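Local coordinates for putative uncharacterized protein TTHB187 (Thermus thermophilus HB8, PDB 3SK9) that cleaves single-stranded DNA with its metal-dependent HD nuclease domain, the part of the CRISPR-associated nuclease-helicase Cas3 crystallised here, at residues D32-M43 with L231-L242. Residues are numbered along the deposited sequence; the frame is centred on the assembly and turned at random.
Sequences DTAAVALAVLRM and LKEALRLAQEAL
Gln239 OE1 accepts a hydrogen bond of 2.7 Å from a water that also donates to Ala39 O, a bridge across two helices of the Cas3 HD domain. Helix 26-43, which carries the metal ligand His29, packs on helix 230-246; the two short segments cross at -56°, with their axes 8.4 Å apart at closest approach. Alanines allow this closeness: Ala35 CB meets Ala234 CB at 3.8 Å, and Ala238 CB rests against the backbone of Val36 and against Ala39 CB. Leu235 reaches over from one flank, its CD2 lying 3.5 Å from Ala35 O and also touching Ala35 CB. At the start of the pair, Asp32 OD1 lies 3.6 Å from Ala234 CB; Tyr230 holds this oxygen by a hydrogen bond, while OD2 forms a salt bridge with Arg223. At the far end Leu242 presses CD1 against Ala39 CB (3.8 Å) and Val40 CB. Other sides of helix 26-43 pack on helices 60-71 and 196-213. A bend at chi2 (51°) curls Gln239 so that its amide reaches Met43: NE2, hydrogen-bonded to Asn243 OD1, lies 3.9 Å from Met43 SD, which also touches Leu242 CD1.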
loop_
_atom_site.group_PDB
_atom_site.type_symbol
_atom_site.label_atom_id
_atom_site.label_comp_id
_atom_site.label_asym_id
_atom_site.label_seq_id
_atom_site.Cartn_x
_atom_site.Cartn_y
_atom_site.Cartn_z
ATOM N N ASP A 32 2.657 -3.423 -7.581
ATOM C CA ASP A 32 3.681 -2.456 -8.024
ATOM C C ASP A 32 4.100 -1.560 -6.843
ATOM O O ASP A 32 5.280 -1.222 -6.701
ATOM C CB ASP A 32 3.146 -1.519 -9.123
ATOM C CG ASP A 32 2.928 -2.250 -10.467
ATOM O OD1 ASP A 32 3.456 -3.366 -10.599
ATOM O OD2 ASP A 32 2.246 -1.679 -11.336
ATOM N N THR A 33 3.098 -1.125 -6.085
ATOM C CA THR A 33 3.325 -0.236 -4.924
ATOM C C THR A 33 4.178 -0.967 -3.898
ATOM O O THR A 33 5.119 -0.428 -3.331
ATOM C CB THR A 33 1.959 0.222 -4.297
ATOM O OG1 THR A 33 1.228 0.956 -5.295
ATOM C CG2 THR A 33 2.193 1.142 -3.052
ATOM N N ALA A 34 3.822 -2.204 -3.605
ATOM C CA ALA A 34 4.646 -3.026 -2.686
ATOM C C ALA A 34 6.069 -3.223 -3.207
ATOM O O ALA A 34 7.020 -3.223 -2.416
ATOM C CB ALA A 34 3.993 -4.419 -2.464
ATOM N N ALA A 35 6.221 -3.384 -4.516
ATOM C CA ALA A 35 7.536 -3.616 -5.116
ATOM C C ALA A 35 8.399 -2.347 -4.974
ATOM O O ALA A 35 9.591 -2.437 -4.665
ATOM C CB ALA A 35 7.402 -4.044 -6.621
ATOM N N VAL A 36 7.788 -1.176 -5.191
ATOM C CA VAL A 36 8.544 0.086 -5.002
ATOM C C VAL A 36 8.930 0.221 -3.527
ATOM O O VAL A 36 10.077 0.619 -3.202
ATOM C CB VAL A 36 7.721 1.322 -5.421
ATOM C CG1 VAL A 36 8.447 2.641 -5.052
ATOM C CG2 VAL A 36 7.412 1.279 -6.965
ATOM N N ALA A 37 7.981 -0.066 -2.620
ATOM C CA ALA A 37 8.274 0.031 -1.180
ATOM C C ALA A 37 9.460 -0.864 -0.807
ATOM O O ALA A 37 10.350 -0.442 -0.085
ATOM C CB ALA A 37 7.027 -0.376 -0.345
ATOM N N LEU A 38 9.446 -2.121 -1.276
ATOM C CA LEU A 38 10.509 -3.056 -0.930
ATOM C C LEU A 38 11.849 -2.567 -1.501
ATOM O O LEU A 38 12.896 -2.559 -0.809
ATOM C CB LEU A 38 10.152 -4.461 -1.425
ATOM C CG LEU A 38 11.124 -5.559 -0.955
ATOM C CD1 LEU A 38 11.335 -5.476 0.577
ATOM C CD2 LEU A 38 10.627 -6.952 -1.351
ATOM N N ALA A 39 11.813 -2.071 -2.736
ATOM C CA ALA A 39 13.058 -1.612 -3.384
ATOM C C ALA A 39 13.644 -0.395 -2.693
ATOM O O ALA A 39 14.860 -0.303 -2.461
ATOM C CB ALA A 39 12.823 -1.332 -4.880
ATOM N N VAL A 40 12.795 0.565 -2.383
ATOM C CA VAL A 40 13.314 1.739 -1.697
ATOM C C VAL A 40 13.757 1.430 -0.222
ATOM O O VAL A 40 14.762 1.963 0.188
ATOM C CB VAL A 40 12.479 3.058 -1.849
ATOM C CG1 VAL A 40 11.209 3.020 -1.111
ATOM C CG2 VAL A 40 13.359 4.228 -1.310
ATOM N N LEU A 41 13.096 0.522 0.524
ATOM C CA LEU A 41 13.575 0.124 1.867
ATOM C C LEU A 41 14.970 -0.525 1.783
ATOM O O LEU A 41 15.807 -0.327 2.650
ATOM C CB LEU A 41 12.603 -0.845 2.578
ATOM C CG LEU A 41 11.282 -0.176 3.047
ATOM C CD1 LEU A 41 10.259 -1.256 3.490
ATOM C CD2 LEU A 41 11.577 0.890 4.174
ATOM N N ARG A 42 15.214 -1.314 0.731
ATOM C CA ARG A 42 16.524 -1.931 0.552
ATOM C C ARG A 42 17.601 -0.890 0.308
ATOM O O ARG A 42 18.770 -1.114 0.654
ATOM C CB ARG A 42 16.502 -2.973 -0.583
ATOM C CG ARG A 42 15.840 -4.296 -0.158
ATOM C CD ARG A 42 15.469 -5.141 -1.380
ATOM N NE ARG A 42 14.928 -6.447 -1.019
ATOM C CZ ARG A 42 14.503 -7.348 -1.900
ATOM N NH1 ARG A 42 14.570 -7.086 -3.216
ATOM N NH2 ARG A 42 14.030 -8.512 -1.458
ATOM N N MET A 43 17.224 0.248 -0.262
ATOM C CA MET A 43 18.197 1.312 -0.539
ATOM C C MET A 43 18.353 2.310 0.620
ATOM O O MET A 43 19.241 3.178 0.574
ATOM C CB MET A 43 17.762 2.113 -1.753
ATOM C CG MET A 43 17.943 1.435 -3.099
ATOM S SD MET A 43 17.013 2.414 -4.319
ATOM C CE MET A 43 17.027 4.056 -3.654
ATOM N N LEU A 231 5.859 -10.247 -9.897
ATOM C CA LEU A 231 6.583 -9.495 -8.882
ATOM C C LEU A 231 8.062 -9.275 -9.272
ATOM O O LEU A 231 8.570 -8.207 -9.083
ATOM C CB LEU A 231 6.409 -10.151 -7.492
ATOM C CG LEU A 231 6.953 -9.383 -6.277
ATOM C CD1 LEU A 231 6.280 -7.989 -6.099
ATOM C CD2 LEU A 231 6.755 -10.221 -5.043
ATOM N N LYS A 232 8.733 -10.255 -9.870
ATOM C CA LYS A 232 10.131 -10.065 -10.311
ATOM C C LYS A 232 10.252 -8.950 -11.314
ATOM O O LYS A 232 11.179 -8.147 -11.241
ATOM C CB LYS A 232 10.721 -11.343 -10.952
ATOM C CG LYS A 232 10.915 -12.487 -9.982
ATOM C CD LYS A 232 11.637 -13.656 -10.657
ATOM C CE LYS A 232 11.185 -15.009 -10.092
ATOM N NZ LYS A 232 9.765 -15.319 -10.447
ATOM N N GLU A 233 9.291 -8.879 -12.236
ATOM C CA GLU A 233 9.269 -7.819 -13.230
ATOM C C GLU A 233 8.933 -6.470 -12.577
ATOM O O GLU A 233 9.528 -5.464 -12.937
ATOM C CB GLU A 233 8.268 -8.114 -14.361
ATOM C CG GLU A 233 8.218 -7.050 -15.438
ATOM C CD GLU A 233 9.588 -6.875 -16.114
ATOM O OE1 GLU A 233 10.423 -7.819 -16.052
ATOM O OE2 GLU A 233 9.831 -5.796 -16.700
ATOM N N ALA A 234 7.956 -6.430 -11.670
ATOM C CA ALA A 234 7.670 -5.187 -10.927
ATOM C C ALA A 234 8.889 -4.691 -10.098
ATOM O O ALA A 234 9.124 -3.499 -9.996
ATOM C CB ALA A 234 6.416 -5.389 -10.016
ATOM N N LEU A 235 9.665 -5.602 -9.501
ATOM C CA LEU A 235 10.887 -5.201 -8.768
ATOM C C LEU A 235 11.947 -4.586 -9.723
ATOM O O LEU A 235 12.625 -3.611 -9.394
ATOM C CB LEU A 235 11.445 -6.404 -8.005
ATOM C CG LEU A 235 10.649 -6.663 -6.720
ATOM C CD1 LEU A 235 10.923 -8.060 -6.134
ATOM C CD2 LEU A 235 10.905 -5.541 -5.655
ATOM N N ARG A 236 12.057 -5.141 -10.932
ATOM C CA ARG A 236 12.995 -4.598 -11.904
ATOM C C ARG A 236 12.550 -3.200 -12.312
ATOM O O ARG A 236 13.351 -2.287 -12.406
ATOM C CB ARG A 236 13.042 -5.513 -13.130
ATOM C CG ARG A 236 14.151 -5.146 -14.141
ATOM C CD ARG A 236 13.993 -5.941 -15.464
ATOM N NE ARG A 236 12.822 -5.476 -16.206
ATOM C CZ ARG A 236 12.774 -4.314 -16.855
ATOM N NH1 ARG A 236 13.841 -3.523 -16.866
ATOM N NH2 ARG A 236 11.676 -3.942 -17.498
ATOM N N LEU A 237 11.242 -3.035 -12.548
ATOM C CA LEU A 237 10.726 -1.740 -12.939
ATOM C C LEU A 237 10.927 -0.734 -11.795
ATOM O O LEU A 237 11.193 0.451 -12.024
ATOM C CB LEU A 237 9.227 -1.851 -13.267
ATOM C CG LEU A 237 8.852 -2.600 -14.562
ATOM C CD1 LEU A 237 7.302 -2.788 -14.537
ATOM C CD2 LEU A 237 9.271 -1.787 -15.767
ATOM N N ALA A 238 10.759 -1.196 -10.567
ATOM C CA ALA A 238 10.930 -0.304 -9.402
ATOM C C ALA A 238 12.368 0.198 -9.321
ATOM O O ALA A 238 12.632 1.366 -9.045
ATOM C CB ALA A 238 10.569 -1.053 -8.116
ATOM N N GLN A 239 13.310 -0.702 -9.550
ATOM C CA GLN A 239 14.719 -0.313 -9.468
ATOM C C GLN A 239 15.035 0.701 -10.570
ATOM O O GLN A 239 15.715 1.704 -10.319
ATOM C CB GLN A 239 15.635 -1.542 -9.551
ATOM C CG GLN A 239 17.103 -1.222 -9.130
ATOM C CD GLN A 239 17.184 -0.506 -7.753
ATOM O OE1 GLN A 239 16.751 -1.045 -6.728
ATOM N NE2 GLN A 239 17.722 0.722 -7.747
ATOM N N GLU A 240 14.512 0.491 -11.773
ATOM C CA GLU A 240 14.738 1.461 -12.866
ATOM C C GLU A 240 14.132 2.814 -12.553
ATOM O O GLU A 240 14.708 3.848 -12.866
ATOM C CB GLU A 240 14.169 0.970 -14.208
ATOM C CG GLU A 240 15.010 -0.053 -14.932
ATOM C CD GLU A 240 14.470 -0.344 -16.328
ATOM O OE1 GLU A 240 15.192 -0.088 -17.319
ATOM O OE2 GLU A 240 13.312 -0.814 -16.437
ATOM N N ALA A 241 12.946 2.792 -11.961
ATOM C CA ALA A 241 12.204 4.008 -11.673
ATOM C C ALA A 241 12.957 4.768 -10.598
ATOM O O ALA A 241 13.130 5.986 -10.684
ATOM C CB ALA A 241 10.808 3.678 -11.170
ATOM N N LEU A 242 13.413 4.062 -9.578
ATOM C CA LEU A 242 14.139 4.776 -8.505
ATOM C C LEU A 242 15.409 5.402 -9.069
ATOM O O LEU A 242 15.739 6.544 -8.728
ATOM C CB LEU A 242 14.415 3.876 -7.316
ATOM C CG LEU A 242 13.112 3.401 -6.674
ATOM C CD1 LEU A 242 13.472 2.363 -5.684
ATOM C CD2 LEU A 242 12.343 4.579 -6.018
HETATM O O HOH W 1 16.472 -1.852 -4.195
#